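PDB 3FAW: reticulocyte binding protein from Streptococcus agalactiae COH1, which probably hydrolyses alpha-1,6-glucosidic linkages of pullulan and related alpha-glucans as a cell-wall-anchored pullulanase of the group B Streptococcus surface. Local coordinates for residues A[123-126]-A[127-131]; A[108-112]-A[113-117]. One frame throughout, in Å; residues are numbered along the deposited sequence.

Contact 1 of 2, residues A[123-126]-A[127-131]; sequences EFKD and QLYAY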
ATOM      1  N   GLU A 123       5.364  26.069   8.321  1.00 12.77           N
ATOM      2  CA  GLU A 123       6.691  26.123   8.952  1.00 14.30           C
ATOM      3  C   GLU A 123       6.661  26.917  10.263  1.00 13.85           C
ATOM      4  O   GLU A 123       7.290  26.527  11.248  1.00 13.04           O
ATOM      5  CB  GLU A 123       7.744  26.754   8.021  1.00 13.96           C
ATOM      6  CG  GLU A 123       8.057  25.957   6.753  1.00 14.77           C
ATOM      7  CD  GLU A 123       7.223  26.379   5.554  1.00 15.87           C
ATOM      8  OE1 GLU A 123       6.125  26.952   5.743  1.00 16.87           O
ATOM      9  OE2 GLU A 123       7.667  26.128   4.418  1.00 15.74           O
ATOM     10  N   PHE A 124       5.943  28.037  10.253  1.00 13.83           N
ATOM     11  CA  PHE A 124       5.777  28.877  11.442  1.00 14.20           C
ATOM     12  C   PHE A 124       4.869  28.198  12.477  1.00 15.08           C
ATOM     13  O   PHE A 124       5.110  28.312  13.682  1.00 14.75           O
ATOM     14  CB  PHE A 124       5.212  30.250  11.044  1.00 15.53           C
ATOM     15  CG  PHE A 124       5.184  31.266  12.171  1.00 15.36           C
ATOM     16  CD1 PHE A 124       6.316  31.514  12.936  1.00 13.91           C
ATOM     17  CD2 PHE A 124       4.030  31.996  12.434  1.00 14.71           C
ATOM     18  CE1 PHE A 124       6.293  32.458  13.963  1.00 14.59           C
ATOM     19  CE2 PHE A 124       4.000  32.942  13.455  1.00 15.23           C
ATOM     20  CZ  PHE A 124       5.134  33.172  14.221  1.00 15.23           C
ATOM     21  N   LYS A 125       3.836  27.492  12.006  1.00 14.28           N
ATOM     22  CA  LYS A 125       2.973  26.693  12.889  1.00 14.13           C
ATOM     23  C   LYS A 125       3.770  25.592  13.604  1.00 14.38           C
ATOM     24  O   LYS A 125       3.527  25.315  14.776  1.00 14.28           O
ATOM     25  CB  LYS A 125       1.802  26.072  12.113  1.00 14.99           C
ATOM     26  CG  LYS A 125       0.718  27.064  11.712  1.00 14.87           C
ATOM     27  CD  LYS A 125      -0.535  26.372  11.191  1.00 14.47           C
ATOM     28  CE  LYS A 125      -1.659  27.384  10.972  1.00 14.03           C
ATOM     29  NZ  LYS A 125      -2.877  26.804  10.351  1.00 12.72           N
ATOM     30  N   ASP A 126       4.713  24.968  12.896  1.00 14.35           N
ATOM     31  CA  ASP A 126       5.634  24.001  13.518  1.00 14.00           C
ATOM     32  C   ASP A 126       6.553  24.690  14.528  1.00 14.17           C
ATOM     33  O   ASP A 126       6.785  24.166  15.619  1.00 15.02           O
ATOM     34  CB  ASP A 126       6.501  23.293  12.471  1.00 13.41           C
ATOM     35  CG  ASP A 126       5.752  22.225  11.692  1.00 11.60           C
ATOM     36  OD1 ASP A 126       4.633  21.837  12.089  1.00  8.44           O
ATOM     37  OD2 ASP A 126       6.310  21.758  10.673  1.00  9.15           O
ATOM     38  N   GLN A 127       7.087  25.853  14.162  1.00 15.51           N
ATOM     39  CA  GLN A 127       7.948  26.620  15.075  1.00 16.51           C
ATOM     40  C   GLN A 127       7.228  26.894  16.395  1.00 15.60           C
ATOM     41  O   GLN A 127       7.816  26.737  17.464  1.00 15.94           O
ATOM     42  CB  GLN A 127       8.408  27.941  14.442  1.00 16.78           C
ATOM     43  CG  GLN A 127       9.363  28.769  15.331  1.00 19.87           C
ATOM     44  CD  GLN A 127       9.912  30.018  14.646  1.00 20.70           C
ATOM     45  OE1 GLN A 127      10.105  30.045  13.431  1.00 22.44           O
ATOM     46  NE2 GLN A 127      10.179  31.057  15.438  1.00 19.25           N
ATOM     47  N   LEU A 128       5.956  27.281  16.314  1.00 15.04           N
ATOM     48  CA  LEU A 128       5.176  27.659  17.497  1.00 14.20           C
ATOM     49  C   LEU A 128       4.533  26.483  18.219  1.00 15.23           C
ATOM     50  O   LEU A 128       4.485  26.469  19.455  1.00 15.09           O
ATOM     51  CB  LEU A 128       4.071  28.652  17.125  1.00 13.63           C
ATOM     52  CG  LEU A 128       4.468  30.013  16.540  1.00 10.86           C
ATOM     53  CD1 LEU A 128       3.207  30.865  16.360  1.00 10.87           C
ATOM     54  CD2 LEU A 128       5.485  30.732  17.416  1.00 12.89           C
ATOM     55  N   TYR A 129       4.023  25.512  17.457  1.00 14.99           N
ATOM     56  CA  TYR A 129       3.105  24.507  18.010  1.00 15.08           C
ATOM     57  C   TYR A 129       3.539  23.046  17.882  1.00 14.84           C
ATOM     58  O   TYR A 129       2.874  22.175  18.441  1.00 13.63           O
ATOM     59  CB  TYR A 129       1.718  24.667  17.380  1.00 14.99           C
ATOM     60  CG  TYR A 129       1.238  26.100  17.318  1.00 14.13           C
ATOM     61  CD1 TYR A 129       1.175  26.881  18.464  1.00 12.14           C
ATOM     62  CD2 TYR A 129       0.844  26.671  16.111  1.00 13.42           C
ATOM     63  CE1 TYR A 129       0.741  28.200  18.413  1.00 14.13           C
ATOM     64  CE2 TYR A 129       0.407  27.981  16.048  1.00 11.95           C
ATOM     65  CZ  TYR A 129       0.358  28.742  17.203  1.00 14.85           C
ATOM     66  OH  TYR A 129      -0.073  30.045  17.150  1.00 15.98           O
ATOM     67  N   ALA A 130       4.631  22.765  17.169  1.00 15.83           N
ATOM     68  CA  ALA A 130       5.112  21.388  17.037  1.00 15.38           C
ATOM     69  C   ALA A 130       5.196  20.747  18.421  1.00 15.00           C
ATOM     70  O   ALA A 130       5.799  21.306  19.334  1.00 15.20           O
ATOM     71  CB  ALA A 130       6.466  21.345  16.340  1.00 16.82           C
ATOM     72  N   TYR A 131       4.563  19.584  18.566  1.00 15.01           N
ATOM     73  CA  TYR A 131       4.374  18.945  19.863  1.00 14.06           C
ATOM     74  C   TYR A 131       4.919  17.528  19.818  1.00 14.30           C
ATOM     75  O   TYR A 131       4.739  16.828  18.825  1.00 13.09           O
ATOM     76  CB  TYR A 131       2.882  18.935  20.203  1.00 14.12           C
ATOM     77  CG  TYR A 131       2.526  18.405  21.577  1.00 12.26           C
ATOM     78  CD1 TYR A 131       2.934  19.069  22.729  1.00 15.64           C
ATOM     79  CD2 TYR A 131       1.747  17.259  21.720  1.00 14.11           C
ATOM     80  CE1 TYR A 131       2.591  18.590  23.992  1.00 16.38           C
ATOM     81  CE2 TYR A 131       1.397  16.772  22.974  1.00 14.29           C
ATOM     82  CZ  TYR A 131       1.821  17.441  24.105  1.00 14.07           C
ATOM     83  OH  TYR A 131       1.476  16.958  25.344  1.00 12.52           O
TER

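Contact 2 of 2, residues A[108-112]-A[113-117]; sequences NISYN and GNNVT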
ATOM      1  N   ASN A 108      -3.246  42.487  10.878  1.00 18.22           N
ATOM      2  CA  ASN A 108      -3.933  43.044   9.718  1.00 19.17           C
ATOM      3  C   ASN A 108      -2.961  43.872   8.887  1.00 18.45           C
ATOM      4  O   ASN A 108      -2.375  44.837   9.382  1.00 17.10           O
ATOM      5  CB  ASN A 108      -5.114  43.917  10.147  1.00 19.52           C
ATOM      6  CG  ASN A 108      -5.975  44.352   8.969  1.00 23.61           C
ATOM      7  OD1 ASN A 108      -6.742  43.559   8.420  1.00 29.34           O
ATOM      8  ND2 ASN A 108      -5.852  45.618   8.576  1.00 24.32           N
ATOM      9  N   ILE A 109      -2.786  43.485   7.628  1.00 19.03           N
ATOM     10  CA  ILE A 109      -1.966  44.244   6.690  1.00 19.45           C
ATOM     11  C   ILE A 109      -2.911  45.043   5.800  1.00 20.27           C
ATOM     12  O   ILE A 109      -3.892  44.499   5.295  1.00 20.78           O
ATOM     13  CB  ILE A 109      -1.078  43.324   5.821  1.00 18.45           C
ATOM     14  CG1 ILE A 109      -0.409  42.234   6.675  1.00 18.88           C
ATOM     15  CG2 ILE A 109      -0.024  44.141   5.090  1.00 18.53           C
ATOM     16  CD1 ILE A 109       0.361  42.761   7.872  1.00 18.04           C
ATOM     17  N   SER A 110      -2.626  46.332   5.619  1.00 21.56           N
ATOM     18  CA  SER A 110      -3.497  47.200   4.825  1.00 22.79           C
ATOM     19  C   SER A 110      -2.731  48.056   3.823  1.00 22.75           C
ATOM     20  O   SER A 110      -1.607  48.491   4.079  1.00 21.53           O
ATOM     21  CB  SER A 110      -4.354  48.093   5.729  1.00 23.39           C
ATOM     22  OG  SER A 110      -3.557  48.963   6.510  1.00 25.56           O
ATOM     23  N   TYR A 111      -3.371  48.290   2.684  1.00 24.18           N
ATOM     24  CA  TYR A 111      -2.788  49.036   1.580  1.00 25.88           C
ATOM     25  C   TYR A 111      -3.911  49.483   0.648  1.00 26.93           C
ATOM     26  O   TYR A 111      -4.589  48.645   0.051  1.00 26.77           O
ATOM     27  CB  TYR A 111      -1.802  48.147   0.811  1.00 26.50           C
ATOM     28  CG  TYR A 111      -0.901  48.905  -0.131  1.00 27.08           C
ATOM     29  CD1 TYR A 111       0.328  49.381   0.298  1.00 28.02           C
ATOM     30  CD2 TYR A 111      -1.276  49.151  -1.449  1.00 27.96           C
ATOM     31  CE1 TYR A 111       1.160  50.080  -0.551  1.00 27.28           C
ATOM     32  CE2 TYR A 111      -0.444  49.856  -2.312  1.00 29.77           C
ATOM     33  CZ  TYR A 111       0.777  50.317  -1.855  1.00 29.13           C
ATOM     34  OH  TYR A 111       1.611  51.017  -2.698  1.00 28.82           O
ATOM     35  N   ASN A 112      -4.125  50.793   0.541  1.00 28.98           N
ATOM     36  CA  ASN A 112      -5.083  51.354  -0.426  1.00 30.56           C
ATOM     37  C   ASN A 112      -6.514  50.794  -0.362  1.00 30.44           C
ATOM     38  O   ASN A 112      -7.152  50.612  -1.402  1.00 30.48           O
ATOM     39  CB  ASN A 112      -4.559  51.150  -1.856  1.00 31.29           C
ATOM     40  CG  ASN A 112      -3.571  52.208  -2.278  1.00 34.06           C
ATOM     41  OD1 ASN A 112      -2.399  52.150  -1.926  1.00 37.03           O
ATOM     42  ND2 ASN A 112      -4.038  53.175  -3.066  1.00 36.00           N
ATOM     43  N   GLY A 113      -7.022  50.512   0.834  1.00 30.85           N
ATOM     44  CA  GLY A 113      -8.395  50.008   0.972  1.00 30.74           C
ATOM     45  C   GLY A 113      -8.539  48.500   1.123  1.00 30.72           C
ATOM     46  O   GLY A 113      -9.529  48.035   1.693  1.00 30.66           O
ATOM     47  N   ASN A 114      -7.583  47.731   0.601  1.00 30.28           N
ATOM     48  CA  ASN A 114      -7.528  46.293   0.877  1.00 29.84           C
ATOM     49  C   ASN A 114      -6.976  46.054   2.274  1.00 29.02           C
ATOM     50  O   ASN A 114      -5.916  46.575   2.622  1.00 29.54           O
ATOM     51  CB  ASN A 114      -6.653  45.549  -0.139  1.00 30.17           C
ATOM     52  CG  ASN A 114      -7.345  45.340  -1.472  1.00 31.19           C
ATOM     53  OD1 ASN A 114      -8.261  46.077  -1.832  1.00 34.27           O
ATOM     54  ND2 ASN A 114      -6.899  44.334  -2.216  1.00 32.36           N
ATOM     55  N   ASN A 115      -7.708  45.278   3.069  1.00 27.98           N
ATOM     56  CA  ASN A 115      -7.240  44.815   4.369  1.00 27.25           C
ATOM     57  C   ASN A 115      -7.270  43.297   4.383  1.00 25.87           C
ATOM     58  O   ASN A 115      -8.307  42.703   4.092  1.00 25.97           O
ATOM     59  CB  ASN A 115      -8.128  45.353   5.491  1.00 28.28           C
ATOM     60  CG  ASN A 115      -8.043  46.860   5.637  1.00 31.54           C
ATOM     61  OD1 ASN A 115      -8.478  47.611   4.762  1.00 33.69           O
ATOM     62  ND2 ASN A 115      -7.488  47.311   6.757  1.00 37.28           N
ATOM     63  N   VAL A 116      -6.138  42.672   4.700  1.00 24.29           N
ATOM     64  CA  VAL A 116      -6.060  41.215   4.789  1.00 23.04           C
ATOM     65  C   VAL A 116      -5.475  40.777   6.134  1.00 22.53           C
ATOM     66  O   VAL A 116      -4.609  41.449   6.695  1.00 21.06           O
ATOM     67  CB  VAL A 116      -5.230  40.612   3.628  1.00 22.78           C
ATOM     68  CG1 VAL A 116      -5.739  41.129   2.286  1.00 22.30           C
ATOM     69  CG2 VAL A 116      -3.742  40.912   3.793  1.00 23.33           C
ATOM     70  N   THR A 117      -5.963  39.648   6.644  1.00 22.21           N
ATOM     71  CA  THR A 117      -5.481  39.087   7.906  1.00 22.85           C
ATOM     72  C   THR A 117      -4.390  38.054   7.623  1.00 22.03           C
ATOM     73  O   THR A 117      -4.509  37.256   6.691  1.00 20.83           O
ATOM     74  CB  THR A 117      -6.627  38.437   8.706  1.00 23.22           C
ATOM     75  OG1 THR A 117      -7.657  39.409   8.938  1.00 24.71           O
ATOM     76  CG2 THR A 117      -6.128  37.906  10.048  1.00 24.74           C
TER

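Contact 1 of 2, residues A[123-126]-A[127-131]
Leu-128 CD1 sits over one face of the Phe-124 ring, 4.0 Å from the ring centroid. It is a CH-pi contact, displaced toward the rim near Phe-124 CE2 and CZ. At the edge of the same ring, near its plane, lies Gln-127 OE1, 4.1 Å from Phe-124 CD1. The Gln-127 amide stands nearly perpendicular to the ring, with the planes 87° apart. Phe-124 CG lies opposite its own backbone N (chi1 -172°), which brings the end of the ring nearer to Leu-128, one turn further on. The Tyr-129 ring has Leu-128 CB over the centre of one face. Lys-125 O approaches this ring obliquely, 3.3 Å from Tyr-129 CD2. That carbonyl also takes the N-H of Tyr-129, with 2.7 Å between Tyr-129 N and Lys-125 O. Three more i to i+4 bonds run beside it, from Gln-127 N to Glu-123 O, Leu-128 N to Phe-124 O and Ala-130 N to Asp-126 O. Ala-130 is the first residue to leave helical angles. The polar ends reach outward to other parts of the chain. Glu-123 forms a salt bridge with Lys-497 and Lys-125 one with Glu-405. Asp-126 bonds to Tyr-408 OH and Ala-432 N, while Tyr-129 OH bonds to Gln-120. The arrangement is the C-terminal end of a short alpha helix, with i to i+4 aromatic-aliphatic packing along one side.

Contact 2 of 2, residues A[108-112]-A[113-117]
Ile-109 and Val-116, a hydrogen-bonded antiparallel pair, form the tight part of this hairpin. Two nearly straight bonds join them: Ile-109 N to Val-116 O at 2.9 Å, and Val-116 N to Ile-109 O at 3.0 Å. Their side chains meet at Ile-109 CB and Val-116 CG2, 4.1 Å apart; CG2 lies between its backbone N and carbonyl carbon (chi1 -52° for CG1). Tyr-111 shares this face, and its ring meets Phe-55 edge-to-face.

The other face is polar and more open to solvent. It carries Asn-108, Ser-110, Asn-115 and Thr-117; the last two are exposed, whereas Ile-109 is buried. The amides of Asn-108 and Asn-115 are nearly coplanar, 21° apart.

The closed end is a type I' turn from Tyr-111 to Asn-114, with exposed Asn-112 and Gly-113 at its centre. Tyr-111 N bonds to Asn-114 O at 3.1 Å; the return bond, Asn-114 N to Tyr-111 O, is more bent. At its phi of 98° a CB on Gly-113 would jam against Asn-112 O, which calls for glycine. The chemistry implies a two-sided hairpin. Ile-109, Val-116 and Tyr-111 turn to strand 40-47 and helix 64-69, Asn-114 beside them bonds through ND2 to Leu-40 O, and most polar groups lie opposite.

In the fold
Contact 2 comes first along the chain and contact 1 follows. The second strand of the hairpin, 114-120, leads almost directly into helix 122-129. The centres are 26 Å apart and the nearest atoms about 11 Å, so the two do not touch. Strands 108-111 and 114-120 belong to the mixed seven-stranded sheet of the N-terminal part. Contact 1 lies at the exit from that sheet. Beyond it the chain enters the antiparallel sheet starting with strand 136-139, in the region of the carbohydrate-binding module 48 family. Helix 122-129 thus links two beta domains, and its polar contacts with the barrel region probably help to fix the link against the catalytic part.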